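Local coordinates for protein bradavidin 2 (Bradyrhizobium japonicum, PDB 4GGT) that binds biotin, as a bacterial member of the avidin family built on an eight-stranded antiparallel beta barrel, at residues P13-W16 and S22-L25; I26-A29 and I34-T37; L63-T68 and D109-V114. All blocks are in the same frame, centred on the assembly; numbering follows the deposited sequence.

Contact 1: residues P13-W16 and S22-L25; sequences PSYW and SELL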
ATOM      1  N   PRO A  13       2.989 -15.300  -5.560  1.00 25.62           N
ATOM      2  CA  PRO A  13       3.476 -13.922  -5.511  1.00 24.65           C
ATOM      3  C   PRO A  13       3.014 -13.072  -6.677  1.00 24.18           C
ATOM      4  O   PRO A  13       2.634 -13.579  -7.747  1.00 23.96           O
ATOM      5  CB  PRO A  13       5.010 -14.075  -5.510  1.00 25.09           C
ATOM      6  CG  PRO A  13       5.244 -15.544  -5.207  1.00 24.36           C
ATOM      7  CD  PRO A  13       4.096 -16.254  -5.777  1.00 26.29           C
ATOM      8  N   SER A  14       3.034 -11.760  -6.484  1.00 22.40           N
ATOM      9  CA  SER A  14       2.693 -10.870  -7.568  1.00 20.93           C
ATOM     10  C   SER A  14       3.303  -9.539  -7.248  1.00 20.32           C
ATOM     11  O   SER A  14       3.758  -9.318  -6.122  1.00 21.28           O
ATOM     12  CB  SER A  14       1.173 -10.761  -7.741  1.00 20.61           C
ATOM     13  OG  SER A  14       0.543 -10.314  -6.560  1.00 20.47           O
ATOM     14  N   TYR A  15       3.339  -8.672  -8.244  1.00 20.25           N
ATOM     15  CA  TYR A  15       4.017  -7.398  -8.107  1.00 19.85           C
ATOM     16  C   TYR A  15       3.189  -6.326  -8.823  1.00 19.90           C
ATOM     17  O   TYR A  15       2.799  -6.509  -9.982  1.00 19.62           O
ATOM     18  CB  TYR A  15       5.414  -7.535  -8.687  1.00 21.40           C
ATOM     19  CG  TYR A  15       6.228  -6.276  -8.739  1.00 21.42           C
ATOM     20  CD1 TYR A  15       6.722  -5.698  -7.580  1.00 24.98           C
ATOM     21  CD2 TYR A  15       6.530  -5.687  -9.949  1.00 25.17           C
ATOM     22  CE1 TYR A  15       7.496  -4.541  -7.625  1.00 26.13           C
ATOM     23  CE2 TYR A  15       7.299  -4.541 -10.011  1.00 26.00           C
ATOM     24  CZ  TYR A  15       7.779  -3.978  -8.842  1.00 25.94           C
ATOM     25  OH  TYR A  15       8.540  -2.837  -8.923  1.00 27.86           O
ATOM     26  N   TRP A  16       2.916  -5.225  -8.114  1.00 20.21           N
ATOM     27  CA  TRP A  16       2.003  -4.192  -8.573  1.00 20.28           C
ATOM     28  C   TRP A  16       2.627  -2.818  -8.366  1.00 20.64           C
ATOM     29  O   TRP A  16       3.405  -2.609  -7.421  1.00 19.44           O
ATOM     30  CB  TRP A  16       0.690  -4.236  -7.785  1.00 20.95           C
ATOM     31  CG  TRP A  16      -0.005  -5.603  -7.695  1.00 21.80           C
ATOM     32  CD1 TRP A  16       0.440  -6.708  -7.051  1.00 22.66           C
ATOM     33  CD2 TRP A  16      -1.289  -5.946  -8.247  1.00 21.37           C
ATOM     34  NE1 TRP A  16      -0.478  -7.741  -7.171  1.00 22.72           N
ATOM     35  CE2 TRP A  16      -1.543  -7.297  -7.910  1.00 22.85           C
ATOM     36  CE3 TRP A  16      -2.239  -5.244  -9.007  1.00 22.97           C
ATOM     37  CZ2 TRP A  16      -2.705  -7.963  -8.306  1.00 22.90           C
ATOM     38  CZ3 TRP A  16      -3.404  -5.899  -9.392  1.00 21.69           C
ATOM     39  CH2 TRP A  16      -3.629  -7.242  -9.040  1.00 23.69           C
ATOM     40  N   SER A  22       5.001   3.770  -6.781  1.00 22.94           N
ATOM     41  CA  SER A  22       5.143   2.967  -5.566  1.00 22.17           C
ATOM     42  C   SER A  22       4.963   1.499  -5.916  1.00 21.35           C
ATOM     43  O   SER A  22       4.245   1.183  -6.859  1.00 20.57           O
ATOM     44  CB  SER A  22       4.132   3.421  -4.515  1.00 22.64           C
ATOM     45  OG  SER A  22       4.532   4.702  -4.021  1.00 25.78           O
ATOM     46  N   GLU A  23       5.680   0.636  -5.198  1.00 20.19           N
ATOM     47  CA  GLU A  23       5.724  -0.794  -5.489  1.00 20.84           C
ATOM     48  C   GLU A  23       5.063  -1.585  -4.382  1.00 20.14           C
ATOM     49  O   GLU A  23       5.327  -1.355  -3.199  1.00 19.28           O
ATOM     50  CB  GLU A  23       7.181  -1.282  -5.498  1.00 21.18           C
ATOM     51  CG  GLU A  23       8.086  -0.814  -6.654  1.00 23.68           C
ATOM     52  CD  GLU A  23       9.479  -1.368  -6.425  1.00 24.96           C
ATOM     53  OE1 GLU A  23      10.180  -0.866  -5.526  1.00 28.54           O
ATOM     54  OE2 GLU A  23       9.856  -2.347  -7.105  1.00 32.11           O
ATOM     55  N   LEU A  24       4.319  -2.614  -4.776  1.00 19.49           N
ATOM     56  CA  LEU A  24       3.676  -3.520  -3.852  1.00 18.76           C
ATOM     57  C   LEU A  24       4.020  -4.938  -4.271  1.00 19.15           C
ATOM     58  O   LEU A  24       3.572  -5.393  -5.314  1.00 19.12           O
ATOM     59  CB  LEU A  24       2.153  -3.322  -3.879  1.00 18.57           C
ATOM     60  CG  LEU A  24       1.306  -4.278  -3.018  1.00 18.68           C
ATOM     61  CD1 LEU A  24       1.694  -4.236  -1.523  1.00 22.10           C
ATOM     62  CD2 LEU A  24      -0.190  -4.022  -3.215  1.00 21.27           C
ATOM     63  N   LEU A  25       4.845  -5.606  -3.458  1.00 19.31           N
ATOM     64  CA  LEU A  25       5.210  -7.009  -3.724  1.00 19.75           C
ATOM     65  C   LEU A  25       4.403  -7.917  -2.802  1.00 20.65           C
ATOM     66  O   LEU A  25       4.429  -7.763  -1.577  1.00 19.46           O
ATOM     67  CB  LEU A  25       6.716  -7.201  -3.458  1.00 20.00           C
ATOM     68  CG  LEU A  25       7.604  -8.191  -4.189  1.00 26.05           C
ATOM     69  CD1 LEU A  25       8.721  -8.632  -3.203  1.00 24.27           C
ATOM     70  CD2 LEU A  25       6.886  -9.361  -4.889  1.00 24.94           C
TER

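Contact 2: residues I26-A29 and I34-T37; sequences IWSA and IQGT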
ATOM      1  N   ILE A  26       3.644  -8.847  -3.378  1.00 18.97           N
ATOM      2  CA  ILE A  26       2.824  -9.735  -2.579  1.00 21.39           C
ATOM      3  C   ILE A  26       3.518 -11.067  -2.494  1.00 22.20           C
ATOM      4  O   ILE A  26       3.784 -11.708  -3.524  1.00 23.31           O
ATOM      5  CB  ILE A  26       1.404  -9.936  -3.201  1.00 21.49           C
ATOM      6  CG1 ILE A  26       0.707  -8.592  -3.467  1.00 21.81           C
ATOM      7  CG2 ILE A  26       0.563 -10.821  -2.307  1.00 20.64           C
ATOM      8  CD1 ILE A  26       0.369  -7.782  -2.190  1.00 20.36           C
ATOM      9  N   TRP A  27       3.875 -11.462  -1.277  1.00 23.84           N
ATOM     10  CA  TRP A  27       4.546 -12.752  -1.051  1.00 25.23           C
ATOM     11  C   TRP A  27       3.549 -13.907  -1.017  1.00 26.06           C
ATOM     12  O   TRP A  27       3.771 -14.979  -1.616  1.00 26.57           O
ATOM     13  CB  TRP A  27       5.313 -12.700   0.268  1.00 25.13           C
ATOM     14  CG  TRP A  27       6.524 -11.809   0.167  1.00 26.14           C
ATOM     15  CD1 TRP A  27       6.599 -10.464   0.444  1.00 27.43           C
ATOM     16  CD2 TRP A  27       7.833 -12.200  -0.269  1.00 26.97           C
ATOM     17  NE1 TRP A  27       7.869 -10.005   0.203  1.00 27.47           N
ATOM     18  CE2 TRP A  27       8.649 -11.047  -0.233  1.00 27.12           C
ATOM     19  CE3 TRP A  27       8.401 -13.423  -0.684  1.00 27.88           C
ATOM     20  CZ2 TRP A  27      10.007 -11.075  -0.580  1.00 25.65           C
ATOM     21  CZ3 TRP A  27       9.752 -13.448  -1.035  1.00 24.82           C
ATOM     22  CH2 TRP A  27      10.538 -12.276  -0.980  1.00 26.55           C
ATOM     23  N   SER A  28       2.466 -13.686  -0.292  1.00 27.32           N
ATOM     24  CA  SER A  28       1.447 -14.685  -0.036  1.00 28.77           C
ATOM     25  C   SER A  28       0.167 -14.002   0.406  1.00 30.43           C
ATOM     26  O   SER A  28       0.177 -12.830   0.832  1.00 28.68           O
ATOM     27  CB  SER A  28       1.901 -15.729   1.007  1.00 28.91           C
ATOM     28  OG  SER A  28       2.182 -15.144   2.260  1.00 30.30           O
ATOM     29  N   ALA A  29      -0.944 -14.723   0.259  1.00 32.28           N
ATOM     30  CA  ALA A  29      -2.240 -14.227   0.697  1.00 35.10           C
ATOM     31  C   ALA A  29      -3.117 -15.388   1.134  1.00 37.75           C
ATOM     32  O   ALA A  29      -4.332 -15.397   0.880  1.00 37.87           O
ATOM     33  CB  ALA A  29      -2.906 -13.454  -0.403  1.00 35.00           C
ATOM     34  N   ILE A  34      -2.804 -10.927   3.998  1.00 33.14           N
ATOM     35  CA  ILE A  34      -1.813 -10.566   2.987  1.00 30.85           C
ATOM     36  C   ILE A  34      -0.445 -10.290   3.608  1.00 29.57           C
ATOM     37  O   ILE A  34      -0.334  -9.552   4.588  1.00 29.87           O
ATOM     38  CB  ILE A  34      -2.298  -9.511   1.895  1.00 32.14           C
ATOM     39  CG1 ILE A  34      -1.408  -8.271   1.820  1.00 30.65           C
ATOM     40  CG2 ILE A  34      -3.801  -9.236   1.916  1.00 32.00           C
ATOM     41  CD1 ILE A  34      -0.270  -8.454   0.902  1.00 35.06           C
ATOM     42  N   GLN A  35       0.574 -10.951   3.059  1.00 27.17           N
ATOM     43  CA  GLN A  35       1.972 -10.708   3.439  1.00 25.90           C
ATOM     44  C   GLN A  35       2.616 -10.027   2.246  1.00 24.06           C
ATOM     45  O   GLN A  35       2.763 -10.635   1.165  1.00 23.14           O
ATOM     46  CB  GLN A  35       2.674 -12.018   3.704  1.00 27.39           C
ATOM     47  CG  GLN A  35       4.061 -11.878   4.266  1.00 32.78           C
ATOM     48  CD  GLN A  35       4.816 -13.197   4.312  1.00 39.79           C
ATOM     49  OE1 GLN A  35       4.400 -14.221   3.720  1.00 42.62           O
ATOM     50  NE2 GLN A  35       5.936 -13.188   5.028  1.00 41.55           N
ATOM     51  N   GLY A  36       2.990  -8.770   2.425  1.00 22.31           N
ATOM     52  CA  GLY A  36       3.533  -8.007   1.303  1.00 20.20           C
ATOM     53  C   GLY A  36       4.662  -7.071   1.703  1.00 19.86           C
ATOM     54  O   GLY A  36       4.980  -6.935   2.885  1.00 18.63           O
ATOM     55  N   THR A  37       5.259  -6.436   0.711  1.00 19.43           N
ATOM     56  CA  THR A  37       6.323  -5.442   0.937  1.00 20.86           C
ATOM     57  C   THR A  37       5.996  -4.235   0.080  1.00 20.41           C
ATOM     58  O   THR A  37       5.699  -4.388  -1.087  1.00 21.93           O
ATOM     59  CB  THR A  37       7.707  -6.033   0.532  1.00 21.13           C
ATOM     60  OG1 THR A  37       7.993  -7.155   1.373  1.00 24.52           O
ATOM     61  CG2 THR A  37       8.802  -4.998   0.664  1.00 21.83           C
TER

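Contact 3: residues L63-T68 and D109-V114; sequences LYFVVT and DIFTRV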
ATOM      1  N   LEU A  63     -10.228  -6.041  -0.597  1.00 25.92           N
ATOM      2  CA  LEU A  63      -9.018  -6.137   0.212  1.00 23.79           C
ATOM      3  C   LEU A  63      -8.683  -4.823   0.891  1.00 22.94           C
ATOM      4  O   LEU A  63      -9.146  -3.761   0.474  1.00 21.44           O
ATOM      5  CB  LEU A  63      -7.831  -6.598  -0.660  1.00 24.60           C
ATOM      6  CG  LEU A  63      -6.956  -5.587  -1.435  1.00 24.93           C
ATOM      7  CD1 LEU A  63      -5.667  -6.291  -1.941  1.00 24.79           C
ATOM      8  CD2 LEU A  63      -7.678  -4.934  -2.590  1.00 27.21           C
ATOM      9  N   TYR A  64      -7.880  -4.899   1.952  1.00 21.64           N
ATOM     10  CA  TYR A  64      -7.271  -3.689   2.496  1.00 21.25           C
ATOM     11  C   TYR A  64      -5.867  -4.037   2.926  1.00 20.23           C
ATOM     12  O   TYR A  64      -5.587  -5.195   3.254  1.00 19.93           O
ATOM     13  CB  TYR A  64      -8.057  -3.088   3.669  1.00 22.17           C
ATOM     14  CG  TYR A  64      -7.902  -3.770   5.019  1.00 25.51           C
ATOM     15  CD1 TYR A  64      -8.803  -4.753   5.445  1.00 30.32           C
ATOM     16  CD2 TYR A  64      -6.851  -3.412   5.888  1.00 26.91           C
ATOM     17  CE1 TYR A  64      -8.651  -5.363   6.734  1.00 31.76           C
ATOM     18  CE2 TYR A  64      -6.691  -4.000   7.139  1.00 29.33           C
ATOM     19  CZ  TYR A  64      -7.587  -4.981   7.551  1.00 29.71           C
ATOM     20  OH  TYR A  64      -7.411  -5.549   8.804  1.00 31.68           O
ATOM     21  N   PHE A  65      -4.982  -3.047   2.875  1.00 18.78           N
ATOM     22  CA  PHE A  65      -3.647  -3.268   3.474  1.00 17.48           C
ATOM     23  C   PHE A  65      -3.129  -1.978   4.070  1.00 18.21           C
ATOM     24  O   PHE A  65      -3.593  -0.883   3.708  1.00 15.94           O
ATOM     25  CB  PHE A  65      -2.672  -3.906   2.498  1.00 17.60           C
ATOM     26  CG  PHE A  65      -2.490  -3.118   1.221  1.00 17.03           C
ATOM     27  CD1 PHE A  65      -3.377  -3.299   0.156  1.00 18.85           C
ATOM     28  CD2 PHE A  65      -1.510  -2.168   1.112  1.00 19.20           C
ATOM     29  CE1 PHE A  65      -3.239  -2.577  -0.986  1.00 19.44           C
ATOM     30  CE2 PHE A  65      -1.362  -1.455  -0.069  1.00 20.17           C
ATOM     31  CZ  PHE A  65      -2.236  -1.637  -1.084  1.00 18.36           C
ATOM     32  N   VAL A  66      -2.229  -2.126   5.034  1.00 17.47           N
ATOM     33  CA  VAL A  66      -1.691  -1.005   5.793  1.00 17.82           C
ATOM     34  C   VAL A  66      -0.164  -1.083   5.742  1.00 17.65           C
ATOM     35  O   VAL A  66       0.428  -2.162   5.854  1.00 16.81           O
ATOM     36  CB  VAL A  66      -2.196  -1.001   7.283  1.00 19.42           C
ATOM     37  CG1 VAL A  66      -1.874  -2.295   8.012  1.00 22.58           C
ATOM     38  CG2 VAL A  66      -1.617   0.182   8.035  1.00 18.02           C
ATOM     39  N   VAL A  67       0.475   0.070   5.486  1.00 16.74           N
ATOM     40  CA  VAL A  67       1.911   0.148   5.534  1.00 17.06           C
ATOM     41  C   VAL A  67       2.314   1.245   6.536  1.00 16.90           C
ATOM     42  O   VAL A  67       1.782   2.345   6.488  1.00 16.32           O
ATOM     43  CB  VAL A  67       2.500   0.497   4.160  1.00 18.07           C
ATOM     44  CG1 VAL A  67       4.019   0.682   4.249  1.00 17.45           C
ATOM     45  CG2 VAL A  67       2.132  -0.628   3.142  1.00 16.67           C
ATOM     46  N   THR A  68       3.249   0.933   7.427  1.00 15.66           N
ATOM     47  CA  THR A  68       3.743   1.939   8.395  1.00 17.93           C
ATOM     48  C   THR A  68       5.165   2.342   8.005  1.00 17.16           C
ATOM     49  O   THR A  68       6.075   1.497   7.902  1.00 17.44           O
ATOM     50  CB  THR A  68       3.640   1.385   9.836  1.00 17.37           C
ATOM     51  OG1 THR A  68       2.260   1.214  10.123  1.00 18.98           O
ATOM     52  CG2 THR A  68       4.245   2.393  10.844  1.00 17.98           C
ATOM     53  N   ASP A 109      -5.759   5.428  -5.500  1.00 22.41           N
ATOM     54  CA  ASP A 109      -4.646   4.865  -6.277  1.00 22.17           C
ATOM     55  C   ASP A 109      -5.209   3.736  -7.092  1.00 21.70           C
ATOM     56  O   ASP A 109      -6.100   3.020  -6.633  1.00 21.29           O
ATOM     57  CB  ASP A 109      -3.593   4.230  -5.366  1.00 22.04           C
ATOM     58  CG  ASP A 109      -2.507   5.189  -4.916  1.00 25.04           C
ATOM     59  OD1 ASP A 109      -2.160   6.120  -5.681  1.00 28.35           O
ATOM     60  OD2 ASP A 109      -1.932   4.940  -3.820  1.00 23.10           O
ATOM     61  N   ILE A 110      -4.650   3.526  -8.277  1.00 20.57           N
ATOM     62  CA  ILE A 110      -4.894   2.234  -8.961  1.00 20.29           C
ATOM     63  C   ILE A 110      -3.543   1.539  -9.103  1.00 19.21           C
ATOM     64  O   ILE A 110      -2.610   2.082  -9.724  1.00 20.31           O
ATOM     65  CB  ILE A 110      -5.585   2.404 -10.354  1.00 20.29           C
ATOM     66  CG1 ILE A 110      -6.855   3.250 -10.227  1.00 20.96           C
ATOM     67  CG2 ILE A 110      -5.839   1.022 -10.995  1.00 21.99           C
ATOM     68  CD1 ILE A 110      -7.549   3.566 -11.596  1.00 22.16           C
ATOM     69  N   PHE A 111      -3.431   0.354  -8.524  1.00 18.89           N
ATOM     70  CA  PHE A 111      -2.246  -0.467  -8.697  1.00 19.07           C
ATOM     71  C   PHE A 111      -2.520  -1.360  -9.895  1.00 20.10           C
ATOM     72  O   PHE A 111      -3.612  -1.897 -10.031  1.00 20.15           O
ATOM     73  CB  PHE A 111      -2.011  -1.326  -7.469  1.00 20.02           C
ATOM     74  CG  PHE A 111      -1.584  -0.533  -6.276  1.00 20.13           C
ATOM     75  CD1 PHE A 111      -2.529   0.121  -5.487  1.00 19.32           C
ATOM     76  CD2 PHE A 111      -0.226  -0.400  -5.971  1.00 17.19           C
ATOM     77  CE1 PHE A 111      -2.134   0.906  -4.376  1.00 20.26           C
ATOM     78  CE2 PHE A 111       0.208   0.363  -4.857  1.00 18.46           C
ATOM     79  CZ  PHE A 111      -0.760   1.005  -4.045  1.00 18.20           C
ATOM     80  N   THR A 112      -1.515  -1.509 -10.736  1.00 19.94           N
ATOM     81  CA  THR A 112      -1.620  -2.362 -11.912  1.00 22.04           C
ATOM     82  C   THR A 112      -0.617  -3.474 -11.753  1.00 22.22           C
ATOM     83  O   THR A 112       0.524  -3.227 -11.339  1.00 21.80           O
ATOM     84  CB  THR A 112      -1.293  -1.536 -13.162  1.00 21.35           C
ATOM     85  OG1 THR A 112      -2.335  -0.571 -13.333  1.00 24.31           O
ATOM     86  CG2 THR A 112      -1.271  -2.421 -14.404  1.00 23.59           C
ATOM     87  N   ARG A 113      -1.051  -4.706 -12.032  1.00 23.36           N
ATOM     88  CA  ARG A 113      -0.149  -5.838 -11.931  1.00 24.26           C
ATOM     89  C   ARG A 113       0.944  -5.799 -13.007  1.00 25.32           C
ATOM     90  O   ARG A 113       0.679  -5.594 -14.205  1.00 25.11           O
ATOM     91  CB  ARG A 113      -0.900  -7.188 -11.833  1.00 24.37           C
ATOM     92  CG  ARG A 113       0.012  -8.389 -12.130  1.00 29.33           C
ATOM     93  CD  ARG A 113      -0.000  -9.511 -11.119  1.00 35.31           C
ATOM     94  NE  ARG A 113      -0.964 -10.525 -11.434  1.00 35.85           N
ATOM     95  CZ  ARG A 113      -0.785 -11.854 -11.363  1.00 35.67           C
ATOM     96  NH1 ARG A 113       0.365 -12.440 -11.018  1.00 31.59           N
ATOM     97  NH2 ARG A 113      -1.806 -12.614 -11.682  1.00 33.85           N
ATOM     98  N   VAL A 114       2.188  -5.950 -12.548  1.00 24.20           N
ATOM     99  CA  VAL A 114       3.366  -5.972 -13.409  1.00 25.23           C
ATOM    100  C   VAL A 114       3.809  -7.401 -13.703  1.00 25.46           C
ATOM    101  O   VAL A 114       4.069  -7.752 -14.868  1.00 26.34           O
ATOM    102  CB  VAL A 114       4.532  -5.158 -12.793  1.00 25.05           C
ATOM    103  CG1 VAL A 114       5.746  -5.199 -13.706  1.00 26.56           C
ATOM    104  CG2 VAL A 114       4.078  -3.716 -12.578  1.00 26.42           C
TER

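Contact 1: residues P13-W16 and S22-L25
Trp16 and Leu24 hold this antiparallel hairpin together through a reciprocal pair of backbone hydrogen bonds: Trp16 N donates to Leu24 O at 2.9 Å, and Leu24 N donates to Trp16 O at 2.8 Å. They form the hydrogen-bonded pair of the ladder, and Tyr15 with Leu25 is the adjoining non-hydrogen-bonded pair. Each carbonyl oxygen also receives a CA-H: Tyr15 CA lies 3.5 Å from Leu24 O, and Glu23 CA approaches Trp16 O in the same way.

Apolar contacts fall on both faces. On the face of Trp16 and Leu24, the two CB atoms are 4.3 Å apart. On the other face, Tyr15 CD1 reaches Leu25 CG at 4.3 Å, while Leu25 CD2 turns back over Ser14 O. With CG anti to the backbone N (chi1 175°), the Tyr15 ring runs alongside the partner strand toward Glu23. There, its CE1 edge packs against the Glu23 CB and CG methylenes, the carboxylate standing at right angles to the ring. The phenol oxygen and Glu23 OE2 are modelled implausibly close, leaving the details of that polar end doubtful.

One polar bond fixes a side chain within a single strand. Trp16 NE1 donates to Ser14 OG at 2.8 Å, with the oxygen near the indole plane, which should restrain rotation of this buried ring. Ser14 OG is itself tied to Pro11 O.

The hairpin of strands 14-17 and 23-28 is flanked on both sides in the barrel. Strand 14-17 adjoins strand 103-113, whose Phe111 and Arg113 touch the Trp16 indole, and Trp115 stacks on Tyr15. Strand 23-28 pairs on its far side with strand 33-39, through Glu23 to Thr39 and Leu25 to Thr37.

Contact 2: residues I26-A29 and I34-T37
Trp27 lies along strand 33-39, from Gln35 to Thr37, and the atoms of its side chain from CB to NE1 meet residues of that strand. Trp27 CB sits 3.4 Å from Gln35 O, the oxygen that also accepts the Trp27 backbone N-H at 2.8 Å. A chi1 of -71° sets Trp27 CG beside the backbone N, 4.1 Å from Gln35 O, and both Gln35 O and Thr37 OG1 lie at the edge of the indole, near its plane. CD1 passes the CA of Gly36, and Trp27 NE1 ends the path with a hydrogen bond to Thr37 OG1 at 3.1 Å.

Ser28 follows, its OG donating to Gln35 OE1 at 2.8 Å on an in-plane lone pair of the amide carbonyl. Gln35 reaches back with an extended chain, and Gln35 N closes the backbone link to Ser28 O at 2.9 Å. With an alanine in place of Ser28, Gln35 OE1 is likely to lose this donor and the amide to be freer to turn.

On the opposite face, Ile26 CD1 and Ile34 CD1 meet at 3.2 Å, tighter than normal van der Waals contact, beside the side-chain-less Gly36.

Gln35 O also takes a weak bond from Ser28 N at 3.4 Å. Two successive residues, Trp27 and Ser28, thus face one residue, Gln35, and the register slips by one: a classic beta bulge in a hairpin of the avidin barrel.

Contact 3: residues L63-T68 and D109-V114
Phe65 and Phe111 meet inside the barrel, one ring reaching in from each wall. Phe65 points its edge at the face of Phe111, a T-shaped pair with centroids 6.0 Å apart and planes at 72°. The nearest atoms, Phe65 CZ and Phe111 CE1, are 4.2 Å apart, an ordinary van der Waals distance. No hydrogen bond joins the two segments, and theirs is a small, wholly apolar contact between buried groups.

The two side chains come from opposite directions. A chi1 of 57° sets Phe65 CG between its backbone N and carbonyl carbon, whereas Phe111 CG lies beside the backbone N.

Trp78 forms the next shell, meeting Phe65 with nearly parallel planes and Phe111 edge-to-face. Trp78 NE1 hydrogen-bonds to Asp109 OD2, and Asp109 OD1 makes a salt bridge with Arg20. Asp109 contacts biotin in the ligand-bound protein, so the aromatic cluster adjoins the ligand site.

Strands 62-69 and 103-113 are not neighbours in the sheet. Strands 74-80 and 86-95 lie between them along the wall, and Phe111 also touches Met87 and Thr89 of the latter. The aromatic pair spans between these non-adjacent strands inside the barrel.

In the fold
The three contacts belong to one antiparallel sheet closed into a barrel. Contacts 1 and 2 are successive hairpins that share strand 23-28, their centres about 9 Å apart. Contact 1 uses the first part of that strand and contact 2 its end. Contact 3 comes later in sequence and lies nearest the centre of the chain. The centres of contacts 1 and 3 are about 8 Å apart, and they touch where strand 103-113 pairs with strand 14-17 and closes the barrel. The centres of contacts 2 and 3, which do not touch, are about 11 Å apart. Contacts 1 and 2 thus build neighbouring wall strands, while contact 3 packs inside, next to Asp109 of the biotin site.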